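Local coordinates for UPF0303 protein YBR137W (Saccharomyces cerevisiae, PDB 4CLC), which is of uncharacterised function but belongs to the UPF0303 family, whose HbpS-like domain is related to the GAF fold, and resides in the cytoplasm, at residues Glu124-Ser136 / Cys145-His157. Residues are numbered along the deposited sequence; the frame is centred on the assembly and turned at random.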
loop_
_atom_site.group_PDB
_atom_site.type_symbol
_atom_site.label_atom_id
_atom_site.label_comp_id
_atom_site.label_asym_id
_atom_site.label_seq_id
_atom_site.Cartn_x
_atom_site.Cartn_y
_atom_site.Cartn_z
ATOM N N GLU D 124 -12.559 9.355 5.336
ATOM C CA GLU D 124 -12.122 8.728 6.566
ATOM C C GLU D 124 -12.828 9.362 7.773
ATOM O O GLU D 124 -13.352 8.661 8.632
ATOM C CB GLU D 124 -10.589 8.837 6.697
ATOM C CG GLU D 124 -9.965 7.985 7.812
ATOM C CD GLU D 124 -8.428 8.011 7.852
ATOM O OE1 GLU D 124 -7.794 8.741 7.057
ATOM O OE2 GLU D 124 -7.849 7.288 8.698
ATOM N N TYR D 125 -12.728 10.681 7.910
ATOM C CA TYR D 125 -13.463 11.392 8.957
ATOM C C TYR D 125 -14.747 12.069 8.452
ATOM O O TYR D 125 -14.744 12.721 7.424
ATOM C CB TYR D 125 -12.569 12.441 9.596
ATOM C CG TYR D 125 -11.317 11.909 10.247
ATOM C CD1 TYR D 125 -10.156 11.688 9.500
ATOM C CD2 TYR D 125 -11.279 11.652 11.605
ATOM C CE1 TYR D 125 -9.009 11.220 10.083
ATOM C CE2 TYR D 125 -10.131 11.184 12.195
ATOM C CZ TYR D 125 -8.996 10.970 11.429
ATOM O OH TYR D 125 -7.841 10.512 12.034
ATOM N N ALA D 126 -15.846 11.914 9.176
ATOM C CA ALA D 126 -17.093 12.563 8.783
ATOM C C ALA D 126 -17.381 13.736 9.693
ATOM O O ALA D 126 -17.148 13.675 10.904
ATOM C CB ALA D 126 -18.250 11.599 8.811
ATOM N N PHE D 127 -17.802 14.842 9.098
ATOM C CA PHE D 127 -18.108 16.004 9.897
ATOM C C PHE D 127 -19.605 16.330 10.087
ATOM O O PHE D 127 -19.934 17.341 10.732
ATOM C CB PHE D 127 -17.299 17.164 9.341
ATOM C CG PHE D 127 -15.850 17.033 9.666
ATOM C CD1 PHE D 127 -15.005 16.292 8.845
ATOM C CD2 PHE D 127 -15.345 17.559 10.852
ATOM C CE1 PHE D 127 -13.674 16.129 9.175
ATOM C CE2 PHE D 127 -14.016 17.404 11.187
ATOM C CZ PHE D 127 -13.180 16.683 10.352
ATOM N N HIS D 128 -20.495 15.485 9.546
ATOM C CA HIS D 128 -21.922 15.487 9.931
ATOM C C HIS D 128 -22.096 15.031 11.372
ATOM O O HIS D 128 -21.209 14.390 11.932
ATOM C CB HIS D 128 -22.745 14.581 9.040
ATOM C CG HIS D 128 -22.820 15.041 7.619
ATOM N ND1 HIS D 128 -21.790 15.714 6.999
ATOM C CD2 HIS D 128 -23.777 14.863 6.678
ATOM C CE1 HIS D 128 -22.120 15.959 5.745
ATOM N NE2 HIS D 128 -23.319 15.456 5.522
ATOM N N GLY D 129 -23.228 15.362 11.983
ATOM C CA GLY D 129 -23.435 15.057 13.387
ATOM C C GLY D 129 -23.974 13.657 13.657
ATOM O O GLY D 129 -24.362 12.939 12.744
ATOM N N GLY D 130 -24.100 13.323 14.936
ATOM C CA GLY D 130 -24.536 11.999 15.363
ATOM C C GLY D 130 -23.574 11.141 16.176
ATOM O O GLY D 130 -23.985 10.122 16.722
ATOM N N ALA D 131 -22.321 11.575 16.306
ATOM C CA ALA D 131 -21.353 10.888 17.144
ATOM C C ALA D 131 -21.068 11.712 18.370
ATOM O O ALA D 131 -20.429 12.754 18.279
ATOM C CB ALA D 131 -20.068 10.631 16.388
ATOM N N VAL D 132 -21.521 11.239 19.520
ATOM C CA VAL D 132 -21.314 11.957 20.757
ATOM C C VAL D 132 -20.486 11.104 21.700
ATOM O O VAL D 132 -20.819 9.958 21.968
ATOM C CB VAL D 132 -22.668 12.340 21.421
ATOM C CG1 VAL D 132 -22.452 12.921 22.805
ATOM C CG2 VAL D 132 -23.425 13.314 20.547
ATOM N N LEU D 133 -19.389 11.655 22.188
ATOM C CA LEU D 133 -18.597 10.966 23.172
ATOM C C LEU D 133 -19.405 10.742 24.441
ATOM O O LEU D 133 -20.300 11.525 24.763
ATOM C CB LEU D 133 -17.325 11.751 23.487
ATOM C CG LEU D 133 -16.335 11.915 22.341
ATOM C CD1 LEU D 133 -15.255 12.904 22.725
ATOM C CD2 LEU D 133 -15.731 10.591 22.001
ATOM N N ILE D 134 -19.090 9.656 25.145
ATOM C CA ILE D 134 -19.644 9.374 26.455
ATOM C C ILE D 134 -18.599 9.711 27.504
ATOM O O ILE D 134 -17.616 8.984 27.667
ATOM C CB ILE D 134 -20.052 7.895 26.612
ATOM C CG1 ILE D 134 -21.054 7.477 25.543
ATOM C CG2 ILE D 134 -20.634 7.654 27.995
ATOM C CD1 ILE D 134 -21.488 6.036 25.686
ATOM N N GLN D 135 -18.830 10.798 28.234
ATOM C CA GLN D 135 -17.865 11.302 29.214
ATOM C C GLN D 135 -17.917 10.552 30.529
ATOM O O GLN D 135 -18.949 9.983 30.881
ATOM C CB GLN D 135 -18.103 12.782 29.473
ATOM C CG GLN D 135 -16.906 13.619 29.156
ATOM C CD GLN D 135 -16.645 13.689 27.684
ATOM O OE1 GLN D 135 -17.524 14.067 26.904
ATOM N NE2 GLN D 135 -15.434 13.319 27.281
ATOM N N SER D 136 -16.802 10.554 31.250
ATOM C CA SER D 136 -16.733 9.908 32.558
ATOM C C SER D 136 -16.635 10.948 33.655
ATOM O O SER D 136 -15.888 11.927 33.537
ATOM C CB SER D 136 -15.538 8.967 32.643
ATOM O OG SER D 136 -15.065 8.860 33.976
ATOM N N CYS D 145 -17.856 6.230 22.871
ATOM C CA CYS D 145 -18.487 7.135 21.949
ATOM C C CYS D 145 -19.813 6.508 21.493
ATOM O O CYS D 145 -19.879 5.319 21.151
ATOM C CB CYS D 145 -17.548 7.435 20.775
ATOM S SG CYS D 145 -18.229 8.447 19.430
ATOM N N LEU D 146 -20.870 7.311 21.523
ATOM C CA LEU D 146 -22.172 6.902 21.041
ATOM C C LEU D 146 -22.382 7.500 19.664
ATOM O O LEU D 146 -22.163 8.683 19.480
ATOM C CB LEU D 146 -23.254 7.355 22.018
ATOM C CG LEU D 146 -24.684 7.553 21.540
ATOM C CD1 LEU D 146 -25.226 6.261 21.016
ATOM C CD2 LEU D 146 -25.492 8.018 22.700
ATOM N N THR D 147 -22.784 6.687 18.695
ATOM C CA THR D 147 -22.908 7.162 17.330
ATOM C C THR D 147 -24.201 6.706 16.689
ATOM O O THR D 147 -24.486 5.509 16.632
ATOM C CB THR D 147 -21.755 6.688 16.446
ATOM O OG1 THR D 147 -20.507 7.119 16.989
ATOM C CG2 THR D 147 -21.913 7.250 15.057
ATOM N N ILE D 148 -24.974 7.670 16.196
ATOM C CA ILE D 148 -26.254 7.390 15.586
ATOM C C ILE D 148 -26.161 7.796 14.138
ATOM O O ILE D 148 -25.409 8.711 13.790
ATOM C CB ILE D 148 -27.381 8.132 16.313
ATOM C CG1 ILE D 148 -27.432 7.681 17.774
ATOM C CG2 ILE D 148 -28.712 7.892 15.655
ATOM C CD1 ILE D 148 -28.487 8.361 18.585
ATOM N N SER D 149 -26.883 7.094 13.281
ATOM C CA SER D 149 -26.841 7.376 11.861
ATOM C C SER D 149 -28.163 7.047 11.192
ATOM O O SER D 149 -28.773 6.044 11.510
ATOM C CB SER D 149 -25.715 6.583 11.193
ATOM O OG SER D 149 -26.089 6.164 9.887
ATOM N N GLY D 150 -28.548 7.846 10.205
ATOM C CA GLY D 150 -29.744 7.612 9.422
ATOM C C GLY D 150 -30.867 8.624 9.535
ATOM O O GLY D 150 -31.803 8.603 8.725
ATOM N N LEU D 151 -30.780 9.525 10.506
ATOM C CA LEU D 151 -31.683 10.678 10.546
ATOM C C LEU D 151 -31.041 11.887 9.867
ATOM O O LEU D 151 -30.001 11.771 9.223
ATOM C CB LEU D 151 -32.058 11.024 11.991
ATOM C CG LEU D 151 -32.668 9.875 12.795
ATOM C CD1 LEU D 151 -32.824 10.263 14.243
ATOM C CD2 LEU D 151 -34.005 9.484 12.199
ATOM N N LYS D 152 -31.673 13.044 9.995
ATOM C CA LYS D 152 -31.027 14.300 9.661
ATOM C C LYS D 152 -29.905 14.488 10.678
ATOM O O LYS D 152 -30.062 14.138 11.851
ATOM C CB LYS D 152 -32.022 15.469 9.709
ATOM C CG LYS D 152 -33.182 15.389 8.714
ATOM C CD LYS D 152 -34.252 16.444 9.056
ATOM C CE LYS D 152 -35.232 16.676 7.892
ATOM N NZ LYS D 152 -36.359 15.687 7.798
ATOM N N GLN D 153 -28.775 15.032 10.238
ATOM C CA GLN D 153 -27.581 15.079 11.084
ATOM C C GLN D 153 -27.839 15.758 12.432
ATOM O O GLN D 153 -27.279 15.365 13.469
ATOM C CB GLN D 153 -26.431 15.768 10.340
ATOM C CG GLN D 153 -26.432 17.288 10.341
ATOM C CD GLN D 153 -25.067 17.895 10.026
ATOM O OE1 GLN D 153 -24.053 17.599 10.654
ATOM N NE2 GLN D 153 -25.035 18.685 8.967
ATOM N N GLU D 154 -28.719 16.750 12.423
ATOM C CA GLU D 154 -29.005 17.518 13.625
ATOM C C GLU D 154 -29.795 16.646 14.587
ATOM O O GLU D 154 -29.706 16.798 15.807
ATOM C CB GLU D 154 -29.758 18.810 13.277
ATOM C CG GLU D 154 -28.964 19.791 12.414
ATOM C CD GLU D 154 -29.208 19.647 10.919
ATOM O OE1 GLU D 154 -29.953 18.735 10.496
ATOM O OE2 GLU D 154 -28.640 20.464 10.153
ATOM N N GLU D 155 -30.558 15.723 14.008
ATOM C CA GLU D 155 -31.348 14.762 14.766
ATOM C C GLU D 155 -30.490 13.602 15.279
ATOM O O GLU D 155 -30.565 13.264 16.462
ATOM C CB GLU D 155 -32.508 14.238 13.911
ATOM C CG GLU D 155 -33.568 15.283 13.609
ATOM C CD GLU D 155 -34.463 14.904 12.440
ATOM O OE1 GLU D 155 -34.039 14.067 11.617
ATOM O OE2 GLU D 155 -35.588 15.450 12.331
ATOM N N ASP D 156 -29.665 13.011 14.406
ATOM C CA ASP D 156 -28.698 11.994 14.837
ATOM C C ASP D 156 -27.938 12.523 16.057
ATOM O O ASP D 156 -27.736 11.811 17.043
ATOM C CB ASP D 156 -27.714 11.643 13.714
ATOM C CG ASP D 156 -28.355 10.851 12.581
ATOM O OD1 ASP D 156 -29.336 10.131 12.860
ATOM O OD2 ASP D 156 -27.866 10.930 11.421
ATOM N N HIS D 157 -27.549 13.795 15.988
ATOM C CA HIS D 157 -26.836 14.432 17.073
ATOM C C HIS D 157 -27.726 14.702 18.286
ATOM O O HIS D 157 -27.311 14.480 19.425
ATOM C CB HIS D 157 -26.215 15.745 16.613
ATOM C CG HIS D 157 -25.632 16.540 17.739
ATOM N ND1 HIS D 157 -24.406 16.247 18.296
ATOM C CD2 HIS D 157 -26.125 17.579 18.447
ATOM C CE1 HIS D 157 -24.160 17.086 19.285
ATOM N NE2 HIS D 157 -25.186 17.907 19.398
#
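Gln153 reaches back from the first turn of helix 153-168 to the loop ahead of strand 131-136, where its OE1 accepts the backbone N-H of Gly129 at 2.7 Å. The bond is bent, with 132° at the hydrogen, and the donor stands a little out of the amide's carbonyl plane. With CG between backbone N and carbonyl carbon and the chain extended beyond it, the amide also reaches the neighbouring imidazole, NE2 lying over one face of the His128 ring, the two planes 24° apart. Replacing Gln153 with an alanine is likely to leave the Gly129 N-H without this acceptor and His128 without the amide over its ring. Gly130 follows at a positive phi, where a side chain would jam against the preceding carbonyl O and strike Asp156 CB; its CA packs 3.6 Å from that CB. The Gly130 carbonyl accepts from Ile148 N, which opens the strand pairing. Val132 N then donates to Leu146 O at 2.6 Å, and Leu146 N returns a bond to Val132 O, both fairly straight. Lys91 NZ bonds Gly129 O and Ile148 O, while Ser102 OG bonds Ala131 N and His128 O. On one face Leu133 CD2 meets Cys145 CB at 3.8 Å; on the other, Val132 CG2 approaches His157 ND1, whose ring stacks on Phe103. Beyond the strand, Asp156 OD1 accepts Leu151 N on its syn side. With short-segment axes at 155°, strands 131-136 and 144-149 form an antiparallel beta hairpin leading into the C-terminal helix, within the central sheet of an HbpS-like domain.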